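Local coordinates for protein phosphoribosylaminoimidazole-succinocarboxamide synthase (Saccharomyces cerevisiae, PDB 2CNU) that catalyses the ATP-dependent joining of L-aspartate to the carboxylate of CAIR, forming SAICAR in de novo purine biosynthesis, at residues 62-67 against 204-209; 115-120 against 181-186; 256-261 against 292-297. All blocks are in the same frame, centred on the assembly; numbering follows the deposited sequence.

Contact 1 of 3, residues 62-67 against 204-209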
loop_
_atom_site.group_PDB
_atom_site.type_symbol
_atom_site.label_atom_id
_atom_site.label_comp_id
_atom_site.label_asym_id
_atom_site.label_seq_id
_atom_site.Cartn_x
_atom_site.Cartn_y
_atom_site.Cartn_z
ATOM N N GLU A 62 -6.513 -0.998 8.498
ATOM C CA GLU A 62 -7.719 -0.670 9.263
ATOM C C GLU A 62 -7.401 0.393 10.295
ATOM O O GLU A 62 -8.217 1.289 10.566
ATOM C CB GLU A 62 -8.282 -1.943 9.878
ATOM C CG GLU A 62 -8.848 -2.933 8.892
ATOM C CD GLU A 62 -9.389 -4.121 9.583
ATOM O OE1 GLU A 62 -10.620 -4.148 9.855
ATOM O OE2 GLU A 62 -8.597 -5.016 9.889
ATOM N N PHE A 63 -6.192 0.318 10.866
ATOM C CA PHE A 63 -5.723 1.318 11.819
ATOM C C PHE A 63 -5.664 2.687 11.152
ATOM O O PHE A 63 -6.107 3.693 11.707
ATOM C CB PHE A 63 -4.394 0.921 12.442
ATOM C CG PHE A 63 -3.734 2.047 13.186
ATOM C CD1 PHE A 63 -2.869 2.881 12.516
ATOM C CD2 PHE A 63 -4.043 2.327 14.500
ATOM C CE1 PHE A 63 -2.295 3.989 13.167
ATOM C CE2 PHE A 63 -3.464 3.397 15.132
ATOM C CZ PHE A 63 -2.608 4.219 14.466
ATOM N N TRP A 64 -5.051 2.762 9.968
ATOM C CA TRP A 64 -4.940 4.059 9.309
ATOM C C TRP A 64 -6.301 4.629 8.888
ATOM O O TRP A 64 -6.504 5.841 8.976
ATOM C CB TRP A 64 -4.039 3.996 8.094
ATOM C CG TRP A 64 -2.573 3.788 8.388
ATOM C CD1 TRP A 64 -1.788 2.742 7.968
ATOM C CD2 TRP A 64 -1.701 4.688 9.064
ATOM N NE1 TRP A 64 -0.484 2.934 8.322
ATOM C CE2 TRP A 64 -0.418 4.130 8.969
ATOM C CE3 TRP A 64 -1.847 5.915 9.677
ATOM C CZ2 TRP A 64 0.732 4.806 9.446
ATOM C CZ3 TRP A 64 -0.707 6.550 10.176
ATOM C CH2 TRP A 64 0.530 5.983 10.069
ATOM N N PHE A 65 -7.214 3.794 8.410
ATOM C CA PHE A 65 -8.548 4.302 8.068
ATOM C C PHE A 65 -9.175 4.971 9.286
ATOM O O PHE A 65 -9.823 6.015 9.184
ATOM C CB PHE A 65 -9.456 3.209 7.557
ATOM C CG PHE A 65 -9.224 2.770 6.134
ATOM C CD1 PHE A 65 -9.153 3.660 5.087
ATOM C CD2 PHE A 65 -9.249 1.467 5.789
ATOM C CE1 PHE A 65 -9.000 3.239 3.789
ATOM C CE2 PHE A 65 -9.127 1.032 4.504
ATOM C CZ PHE A 65 -8.941 1.895 3.508
ATOM N N LYS A 66 -9.058 4.349 10.451
ATOM C CA LYS A 66 -9.587 4.907 11.693
ATOM C C LYS A 66 -8.862 6.189 12.091
ATOM O O LYS A 66 -9.474 7.181 12.437
ATOM C CB LYS A 66 -9.508 3.836 12.741
ATOM C CG LYS A 66 -9.995 4.228 14.059
ATOM C CD LYS A 66 -10.029 3.002 14.923
ATOM C CE LYS A 66 -9.862 2.001 15.022
ATOM N NZ LYS A 66 -10.351 1.878 16.419
ATOM N N PHE A 67 -7.536 6.174 11.977
ATOM C CA PHE A 67 -6.715 7.329 12.261
ATOM C C PHE A 67 -7.157 8.543 11.409
ATOM O O PHE A 67 -7.104 9.701 11.870
ATOM C CB PHE A 67 -5.243 6.942 12.026
ATOM C CG PHE A 67 -4.271 8.013 12.352
ATOM C CD1 PHE A 67 -3.871 8.262 13.652
ATOM C CD2 PHE A 67 -3.692 8.746 11.346
ATOM C CE1 PHE A 67 -2.924 9.249 13.907
ATOM C CE2 PHE A 67 -2.788 9.739 11.610
ATOM C CZ PHE A 67 -2.389 9.963 12.875
ATOM N N ASP A 204 4.039 12.332 9.940
ATOM C CA ASP A 204 4.457 12.928 11.187
ATOM C C ASP A 204 4.215 11.906 12.308
ATOM O O ASP A 204 5.067 11.750 13.218
ATOM C CB ASP A 204 3.719 14.213 11.480
ATOM C CG ASP A 204 4.183 15.356 10.593
ATOM O OD1 ASP A 204 3.484 16.367 10.581
ATOM O OD2 ASP A 204 5.216 15.233 9.939
ATOM N N TYR A 205 3.057 11.268 12.317
ATOM C CA TYR A 205 2.769 10.280 13.356
ATOM C C TYR A 205 3.745 9.150 13.355
ATOM O O TYR A 205 4.269 8.735 14.392
ATOM C CB TYR A 205 1.327 9.815 13.194
ATOM C CG TYR A 205 0.960 8.633 14.038
ATOM C CD1 TYR A 205 0.537 8.755 15.370
ATOM C CD2 TYR A 205 1.085 7.384 13.488
ATOM C CE1 TYR A 205 0.223 7.603 16.080
ATOM C CE2 TYR A 205 0.811 6.234 14.176
ATOM C CZ TYR A 205 0.395 6.365 15.481
ATOM O OH TYR A 205 0.055 5.277 16.246
ATOM N N ALA A 206 3.987 8.609 12.174
ATOM C CA ALA A 206 4.899 7.459 12.068
ATOM C C ALA A 206 6.302 7.821 12.474
ATOM O O ALA A 206 7.006 7.016 13.094
ATOM C CB ALA A 206 4.871 6.903 10.640
ATOM N N LYS A 207 6.714 9.034 12.143
ATOM C CA LYS A 207 8.081 9.444 12.474
ATOM C C LYS A 207 8.257 9.487 13.986
ATOM O O LYS A 207 9.317 9.076 14.511
ATOM C CB LYS A 207 8.422 10.765 11.817
ATOM C CG LYS A 207 9.860 11.213 11.956
ATOM C CD LYS A 207 10.130 12.547 11.228
ATOM C CE LYS A 207 11.410 13.130 11.645
ATOM N NZ LYS A 207 11.660 14.344 10.906
ATOM N N GLU A 208 7.244 9.953 14.708
ATOM C CA GLU A 208 7.321 9.941 16.182
ATOM C C GLU A 208 7.349 8.530 16.742
ATOM O O GLU A 208 7.916 8.297 17.825
ATOM C CB GLU A 208 6.207 10.793 16.737
ATOM C CG GLU A 208 6.428 11.222 18.141
ATOM C CD GLU A 208 6.147 10.177 19.147
ATOM O OE1 GLU A 208 5.305 9.317 18.809
ATOM O OE2 GLU A 208 6.688 10.276 20.296
ATOM N N LYS A 209 6.829 7.543 16.018
ATOM C CA LYS A 209 6.942 6.138 16.376
ATOM C C LYS A 209 8.238 5.453 15.920
ATOM O O LYS A 209 8.496 4.347 16.310
ATOM C CB LYS A 209 5.744 5.322 15.840
ATOM C CG LYS A 209 4.376 5.721 16.280
ATOM C CD LYS A 209 4.242 5.731 17.775
ATOM C CE LYS A 209 2.834 6.116 18.202
ATOM N NZ LYS A 209 2.725 5.976 19.658
#
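Phe63, Trp64 and Phe67 all turn their rings to the single ring of Tyr205, each meeting a different part of it. Phe67 comes to one face: its CE1 lies 3.8 Å above the Tyr205 plane, offset toward the rim, and its CZ reaches Tyr205 CB at 3.7 Å. Lys209 CG lies over the opposite face. Trp64 presents the outer corner of its indole, CH2 standing 3.7 Å from Tyr205 CD2, with the two planes 80° apart. Phe63 comes from the opposite direction, its ring oblique to that of Tyr205, and puts CZ 3.4 Å from Tyr205 OH. The result is an aromatic cluster between helices 53-67 and 185-209; the axes of the two short segments approach to 13.6 Å, their directions 123° apart. Large aromatic side chains suit so wide a separation, because they can reach across it. Within the cluster Phe63 CD1 covers one face of the Trp64 ring, and Phe67 CD2 lies in plane at its edge. A chi1 of 170° throws the Tyr205 ring out from its helix toward the three others. A tyrosine fits because its hydroxyl extends past the apolar group and hydrogen-bonds to the carbonyl O of Leu299 on helix 282-300.

Contact 2 of 3, residues 115-120 against 181-186. With ASP (aspartic acid), chain C.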
loop_
_atom_site.group_PDB
_atom_site.type_symbol
_atom_site.label_atom_id
_atom_site.label_comp_id
_atom_site.label_asym_id
_atom_site.label_seq_id
_atom_site.Cartn_x
_atom_site.Cartn_y
_atom_site.Cartn_z
ATOM N N ILE A 115 -11.160 7.049 -9.593
ATOM C CA ILE A 115 -10.305 8.130 -10.165
ATOM C C ILE A 115 -9.028 7.445 -10.621
ATOM O O ILE A 115 -8.233 6.943 -9.814
ATOM C CB ILE A 115 -9.983 9.250 -9.145
ATOM C CG1 ILE A 115 -11.264 9.885 -8.595
ATOM C CG2 ILE A 115 -9.093 10.307 -9.797
ATOM C CD1 ILE A 115 -11.077 10.826 -7.451
ATOM N N PRO A 116 -8.810 7.306 -11.948
ATOM C CA PRO A 116 -7.746 6.386 -12.477
ATOM C C PRO A 116 -6.371 7.048 -12.478
ATOM O O PRO A 116 -5.847 7.483 -13.501
ATOM C CB PRO A 116 -8.232 6.003 -13.871
ATOM C CG PRO A 116 -9.092 7.135 -14.251
ATOM C CD PRO A 116 -9.711 7.747 -13.032
ATOM N N LEU A 117 -5.821 7.166 -11.258
ATOM C CA LEU A 117 -4.463 7.703 -10.986
ATOM C C LEU A 117 -3.907 6.960 -9.820
ATOM O O LEU A 117 -4.588 6.671 -8.867
ATOM C CB LEU A 117 -4.357 9.175 -10.510
ATOM C CG LEU A 117 -4.756 10.267 -11.436
ATOM C CD1 LEU A 117 -4.870 11.559 -10.667
ATOM C CD2 LEU A 117 -3.811 10.429 -12.547
ATOM N N GLU A 118 -2.602 6.716 -9.873
ATOM C CA GLU A 118 -1.850 6.316 -8.685
ATOM C C GLU A 118 -1.399 7.602 -8.027
ATOM O O GLU A 118 -0.573 8.372 -8.587
ATOM C CB GLU A 118 -0.657 5.471 -9.018
ATOM C CG GLU A 118 -1.051 4.227 -9.764
ATOM C CD GLU A 118 -1.877 3.239 -8.902
ATOM O OE1 GLU A 118 -3.068 3.463 -8.748
ATOM O OE2 GLU A 118 -1.290 2.278 -8.367
ATOM N N VAL A 119 -1.961 7.902 -6.892
ATOM C CA VAL A 119 -1.773 9.210 -6.236
ATOM C C VAL A 119 -0.593 9.083 -5.269
ATOM O O VAL A 119 -0.759 8.761 -4.070
ATOM C CB VAL A 119 -3.009 9.710 -5.593
ATOM C CG1 VAL A 119 -2.772 11.103 -4.888
ATOM C CG2 VAL A 119 -4.085 9.884 -6.654
ATOM N N ILE A 120 0.619 9.259 -5.771
ATOM C CA ILE A 120 1.837 9.155 -4.974
ATOM C C ILE A 120 2.108 10.517 -4.361
ATOM O O ILE A 120 2.073 11.535 -5.065
ATOM C CB ILE A 120 3.010 8.682 -5.821
ATOM C CG1 ILE A 120 2.757 7.288 -6.392
ATOM C CG2 ILE A 120 4.301 8.657 -5.002
ATOM C CD1 ILE A 120 3.756 6.944 -7.479
ATOM N N GLU A 181 -4.996 16.336 -17.192
ATOM C CA GLU A 181 -5.495 15.895 -18.504
ATOM C C GLU A 181 -6.288 14.625 -18.384
ATOM O O GLU A 181 -7.310 14.454 -19.050
ATOM C CB GLU A 181 -4.365 15.700 -19.490
ATOM C CG GLU A 181 -3.757 16.993 -19.794
ATOM C CD GLU A 181 -4.727 18.054 -20.379
ATOM O OE1 GLU A 181 -5.596 17.713 -21.178
ATOM O OE2 GLU A 181 -4.659 19.194 -19.918
ATOM N N LEU A 182 -5.828 13.698 -17.539
ATOM C CA LEU A 182 -6.466 12.409 -17.366
ATOM C C LEU A 182 -7.768 12.491 -16.610
ATOM O O LEU A 182 -8.745 11.808 -17.004
ATOM C CB LEU A 182 -5.501 11.427 -16.686
ATOM C CG LEU A 182 -4.260 11.093 -17.515
ATOM C CD1 LEU A 182 -3.339 10.259 -16.693
ATOM C CD2 LEU A 182 -4.655 10.360 -18.794
ATOM N N VAL A 183 -7.826 13.256 -15.535
ATOM C CA VAL A 183 -8.996 13.203 -14.624
ATOM C C VAL A 183 -9.688 14.501 -14.390
ATOM O O VAL A 183 -10.699 14.542 -13.649
ATOM C CB VAL A 183 -8.625 12.507 -13.282
ATOM C CG1 VAL A 183 -7.959 11.173 -13.507
ATOM C CG2 VAL A 183 -7.815 13.384 -12.385
ATOM N N GLY A 184 -9.225 15.564 -15.038
ATOM C CA GLY A 184 -9.828 16.869 -14.897
ATOM C C GLY A 184 -8.998 17.775 -14.050
ATOM O O GLY A 184 -8.369 17.353 -13.063
ATOM N N GLU A 185 -8.968 19.058 -14.422
ATOM C CA GLU A 185 -8.149 20.041 -13.711
ATOM C C GLU A 185 -8.584 20.251 -12.294
ATOM O O GLU A 185 -7.776 20.272 -11.381
ATOM C CB GLU A 185 -7.995 21.372 -14.452
ATOM C CG GLU A 185 -9.329 21.939 -14.824
ATOM C CD GLU A 185 -9.208 23.262 -15.585
ATOM O OE1 GLU A 185 -8.129 23.542 -16.183
ATOM O OE2 GLU A 185 -10.214 24.000 -15.604
ATOM N N ASP A 186 -9.868 20.399 -12.068
ATOM C CA ASP A 186 -10.340 20.657 -10.722
ATOM C C ASP A 186 -10.125 19.414 -9.858
ATOM O O ASP A 186 -9.633 19.462 -8.724
ATOM C CB ASP A 186 -11.824 21.025 -10.686
ATOM C CG ASP A 186 -12.326 21.360 -9.287
ATOM O OD1 ASP A 186 -13.246 20.651 -8.806
ATOM O OD2 ASP A 186 -11.757 22.239 -8.634
HETATM N N ASP C . -12.055 21.560 -13.719
HETATM C CA ASP C . -11.949 20.208 -14.205
HETATM C C ASP C . -12.078 20.175 -15.708
HETATM O O ASP C . -10.971 19.986 -16.347
HETATM C CB ASP C . -12.954 19.229 -13.623
HETATM C CG ASP C . -12.329 18.188 -12.683
HETATM O OD1 ASP C . -12.121 18.509 -11.535
HETATM O OD2 ASP C . -12.247 17.033 -13.032
HETATM O OXT ASP C . -13.134 20.084 -16.328
#
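The break between helices 176-183 and 185-209 packs on residues 115-117, which link strand 113-114 to strand 119-122, and Val183 carries the contact against the side chains of Ile115, Pro116 and Leu117. Val183 CG1 does most of the touching, standing 4.0 Å from Ile115 CG2 and 3.9 Å from Pro116 CD. Its side chain crosses that of Ile115 at about a right angle and slides past the proline ring. A chi1 of -51° sets CG1 beside the backbone N, where it also meets Leu117 CG, and leaves CG2 to face Leu117 CD1 in the described one of two leucine conformers. Valine and isoleucine, branched at CB, are probably compact enough for backbones this close, the CA atoms of Ile115 and Val183 being 6.9 Å apart. Pro116 is the centre of an inverse gamma turn, closed by Leu117 N to Ile115 O at 2.8 Å. Beyond Val183, Glu185 N donates to the O of a bound aspartic acid at 2.9 Å. Between them Gly184, at a phi of 105° where a beta carbon would press on the preceding carbonyl O, ends one helix and is the N-cap of the next, as at a tight break between consecutive helices.

Contact 3 of 3, residues 256-261 against 292-297. With ASP (aspartic acid), chain B; SO4 (sulfate ion), chain H.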
loop_
_atom_site.group_PDB
_atom_site.type_symbol
_atom_site.label_atom_id
_atom_site.label_comp_id
_atom_site.label_asym_id
_atom_site.label_seq_id
_atom_site.Cartn_x
_atom_site.Cartn_y
_atom_site.Cartn_z
ATOM N N ASP A 256 18.193 1.490 4.187
ATOM C CA ASP A 256 17.697 0.100 4.097
ATOM C C ASP A 256 16.167 0.109 3.939
ATOM O O ASP A 256 15.459 0.914 4.557
ATOM C CB ASP A 256 18.105 -0.718 5.320
ATOM C CG ASP A 256 19.593 -1.090 5.352
ATOM O OD1 ASP A 256 20.001 -1.651 6.385
ATOM O OD2 ASP A 256 20.273 -0.914 4.346
ATOM N N SER A 257 15.671 -0.865 3.193
ATOM C CA SER A 257 14.226 -1.068 3.174
ATOM C C SER A 257 13.795 -1.691 4.519
ATOM O O SER A 257 14.272 -2.770 4.865
ATOM C CB SER A 257 13.851 -1.977 2.035
ATOM O OG SER A 257 12.509 -2.437 2.226
ATOM N N TYR A 258 12.909 -1.011 5.227
ATOM C CA TYR A 258 12.493 -1.499 6.545
ATOM C C TYR A 258 11.968 -2.901 6.458
ATOM O O TYR A 258 12.290 -3.745 7.278
ATOM C CB TYR A 258 11.460 -0.554 7.157
ATOM C CG TYR A 258 11.013 -0.824 8.561
ATOM C CD1 TYR A 258 9.998 -1.749 8.817
ATOM C CD2 TYR A 258 11.527 -0.105 9.627
ATOM C CE1 TYR A 258 9.555 -1.938 10.061
ATOM C CE2 TYR A 258 11.106 -0.347 10.930
ATOM C CZ TYR A 258 10.049 -1.201 11.135
ATOM O OH TYR A 258 9.492 -1.424 12.339
ATOM N N ASP A 259 11.136 -3.170 5.469
ATOM C CA ASP A 259 10.415 -4.415 5.299
ATOM C C ASP A 259 11.156 -5.480 4.530
ATOM O O ASP A 259 11.038 -6.659 4.819
ATOM C CB ASP A 259 9.073 -4.168 4.596
ATOM C CG ASP A 259 9.150 -3.360 3.298
ATOM O OD1 ASP A 259 8.411 -3.757 2.332
ATOM O OD2 ASP A 259 9.762 -2.286 3.238
ATOM N N LYS A 260 11.886 -5.064 3.497
ATOM C CA LYS A 260 12.356 -5.963 2.465
ATOM C C LYS A 260 13.856 -6.084 2.335
ATOM O O LYS A 260 14.314 -6.818 1.455
ATOM C CB LYS A 260 11.751 -5.560 1.131
ATOM C CG LYS A 260 10.365 -5.962 1.207
ATOM C CD LYS A 260 9.814 -5.928 -0.119
ATOM C CE LYS A 260 8.405 -6.270 -0.081
ATOM N NZ LYS A 260 7.777 -5.661 -1.295
ATOM N N GLN A 261 14.651 -5.430 3.172
ATOM C CA GLN A 261 16.097 -5.459 2.929
ATOM C C GLN A 261 16.632 -6.862 3.081
ATOM O O GLN A 261 17.563 -7.255 2.354
ATOM C CB GLN A 261 16.867 -4.501 3.839
ATOM C CG GLN A 261 18.217 -4.234 3.288
ATOM C CD GLN A 261 18.111 -3.535 1.947
ATOM O OE1 GLN A 261 17.441 -2.520 1.805
ATOM N NE2 GLN A 261 18.814 -4.043 0.941
ATOM N N TYR A 292 7.396 -7.428 9.644
ATOM C CA TYR A 292 6.016 -6.955 9.520
ATOM C C TYR A 292 5.338 -6.830 10.878
ATOM O O TYR A 292 4.577 -5.882 11.123
ATOM C CB TYR A 292 5.178 -7.893 8.633
ATOM C CG TYR A 292 5.503 -7.771 7.158
ATOM C CD1 TYR A 292 5.355 -6.557 6.508
ATOM C CD2 TYR A 292 5.947 -8.851 6.437
ATOM C CE1 TYR A 292 5.662 -6.437 5.150
ATOM C CE2 TYR A 292 6.221 -8.776 5.094
ATOM C CZ TYR A 292 6.121 -7.539 4.477
ATOM O OH TYR A 292 6.417 -7.482 3.138
ATOM N N ILE A 293 5.555 -7.769 11.776
ATOM C CA ILE A 293 4.972 -7.696 13.125
ATOM C C ILE A 293 5.509 -6.464 13.777
ATOM O O ILE A 293 4.759 -5.715 14.418
ATOM C CB ILE A 293 5.273 -8.975 13.930
ATOM C CG1 ILE A 293 4.523 -10.155 13.297
ATOM C CG2 ILE A 293 4.913 -8.772 15.391
ATOM C CD1 ILE A 293 5.024 -11.494 13.789
ATOM N N GLU A 294 6.800 -6.180 13.686
ATOM C CA GLU A 294 7.361 -4.998 14.330
ATOM C C GLU A 294 6.764 -3.729 13.728
ATOM O O GLU A 294 6.479 -2.788 14.452
ATOM C CB GLU A 294 8.915 -5.047 14.163
ATOM C CG GLU A 294 9.680 -3.932 14.715
ATOM C CD GLU A 294 9.588 -3.783 16.170
ATOM O OE1 GLU A 294 10.014 -2.670 16.627
ATOM O OE2 GLU A 294 9.179 -4.669 16.936
ATOM N N ALA A 295 6.598 -3.663 12.404
ATOM C CA ALA A 295 5.954 -2.482 11.806
ATOM C C ALA A 295 4.575 -2.288 12.340
ATOM O O ALA A 295 4.143 -1.175 12.683
ATOM C CB ALA A 295 5.865 -2.606 10.282
ATOM N N TYR A 296 3.798 -3.377 12.381
ATOM C CA TYR A 296 2.428 -3.332 12.833
ATOM C C TYR A 296 2.348 -2.831 14.293
ATOM O O TYR A 296 1.546 -1.951 14.632
ATOM C CB TYR A 296 1.792 -4.732 12.700
ATOM C CG TYR A 296 0.443 -4.844 13.392
ATOM C CD1 TYR A 296 0.345 -5.454 14.613
ATOM C CD2 TYR A 296 -0.688 -4.321 12.804
ATOM C CE1 TYR A 296 -0.901 -5.472 15.263
ATOM C CE2 TYR A 296 -1.882 -4.348 13.421
ATOM C CZ TYR A 296 -1.999 -4.961 14.652
ATOM O OH TYR A 296 -3.236 -4.956 15.279
ATOM N N GLU A 297 3.161 -3.435 15.157
ATOM C CA GLU A 297 3.096 -3.042 16.574
ATOM C C GLU A 297 3.561 -1.617 16.776
ATOM O O GLU A 297 2.973 -0.834 17.564
ATOM C CB GLU A 297 3.924 -4.024 17.388
ATOM C CG GLU A 297 3.314 -5.397 17.387
ATOM C CD GLU A 297 3.921 -6.384 18.363
ATOM O OE1 GLU A 297 3.221 -7.318 18.769
ATOM O OE2 GLU A 297 5.107 -6.206 18.721
HETATM N N ASP B . 9.032 -2.946 -2.919
HETATM C CA ASP B . 9.532 -4.175 -3.518
HETATM C C ASP B . 11.083 -4.147 -3.245
HETATM O O ASP B . 11.396 -3.757 -2.093
HETATM C CB ASP B . 9.078 -4.073 -4.971
HETATM C CG ASP B . 8.776 -5.377 -5.600
HETATM O OD1 ASP B . 7.683 -5.548 -6.167
HETATM O OD2 ASP B . 9.630 -6.255 -5.507
HETATM O OXT ASP B . 12.091 -4.566 -3.968
HETATM S S SO4 H . 18.964 -2.519 -2.757
HETATM O O1 SO4 H . 20.005 -3.414 -2.360
HETATM O O2 SO4 H . 18.052 -2.346 -1.668
HETATM O O3 SO4 H . 19.537 -1.289 -3.209
HETATM O O4 SO4 H . 18.441 -3.125 -3.963
HETATM O O HOH W 1 10.684 -0.361 14.526
HETATM O O HOH W 2 6.020 -5.044 2.291
#
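Tyr258 reaches from a loop to the flank of helix 282-300, where Ala295 and Glu294 receive it. The loop joins strand 241-245 to helix 261-269, and its turn is an ST motif in which Ser257 OG accepts from Lys260 N. From Tyr258 CB the chain leaves with CG anti to the backbone N (chi1 -174°), which carries the ring across to the helix. Along the ring, CE1 comes 3.8 Å from Ala295 CB; a methyl is small enough to let the aromatic lie this near the backbone. At the tip, OH stands 3.5 Å from Glu294 CG and binds water 1 at 2.7 Å, in plane at the ring edge. That water donates to Glu294 OE1 at 3.2 Å, so the polar ends are linked indirectly, while Lys291 makes a cation-pi contact with the ring.

A second water joins Asp259 to Tyr292: it accepts from Tyr292 OH at 2.6 Å and donates to OD1 of the described one of two Asp259 conformers. Lys260 passes near the same hydroxyl, but its NZ is bonded to the carbonyl O of Ser40, beside a bound aspartic acid.

Gln261, an amide with both donor and acceptor, serves two sides. Its OE1 faces back to the loop and takes a nearly straight bond from Ser257 N at 2.8 Å, with an angle of 175° at the hydrogen, in the carbonyl plane and on a lone pair. A leucine here would probably leave the Ser257 amide without its acceptor and free the start of the turn to shift. Tyr42 and Arg264 bind a sulfate, probably from the crystallisation liquor. Gln261 NE2 donates to Asp265 and also to O2 of that sulfate, at 3.2 Å.

In the fold
Contacts 1 and 2 both use helix 185-209, contact 2 at its start and contact 1 near its end, with centres 25 Å apart. Along the chain, both segments of contact 2 fall between those of contact 1, and contact 3 follows afterwards. Contact 3 lies about 15 Å from contact 1, centre to centre, and the two are related through helix 282-300, which carries 292-297 and also touches contact 1 through Leu299 and Thr300. Lys53 of helix 53-67 touches Tyr292 of contact 3. Contacts 2 and 3, 30 Å apart between centres, sit on opposite sides of the chain's centre. Helix 282-300 packs on both helix 53-67 and helix 185-209, the two that contact 1 joins, making the three one packed unit within the monomer.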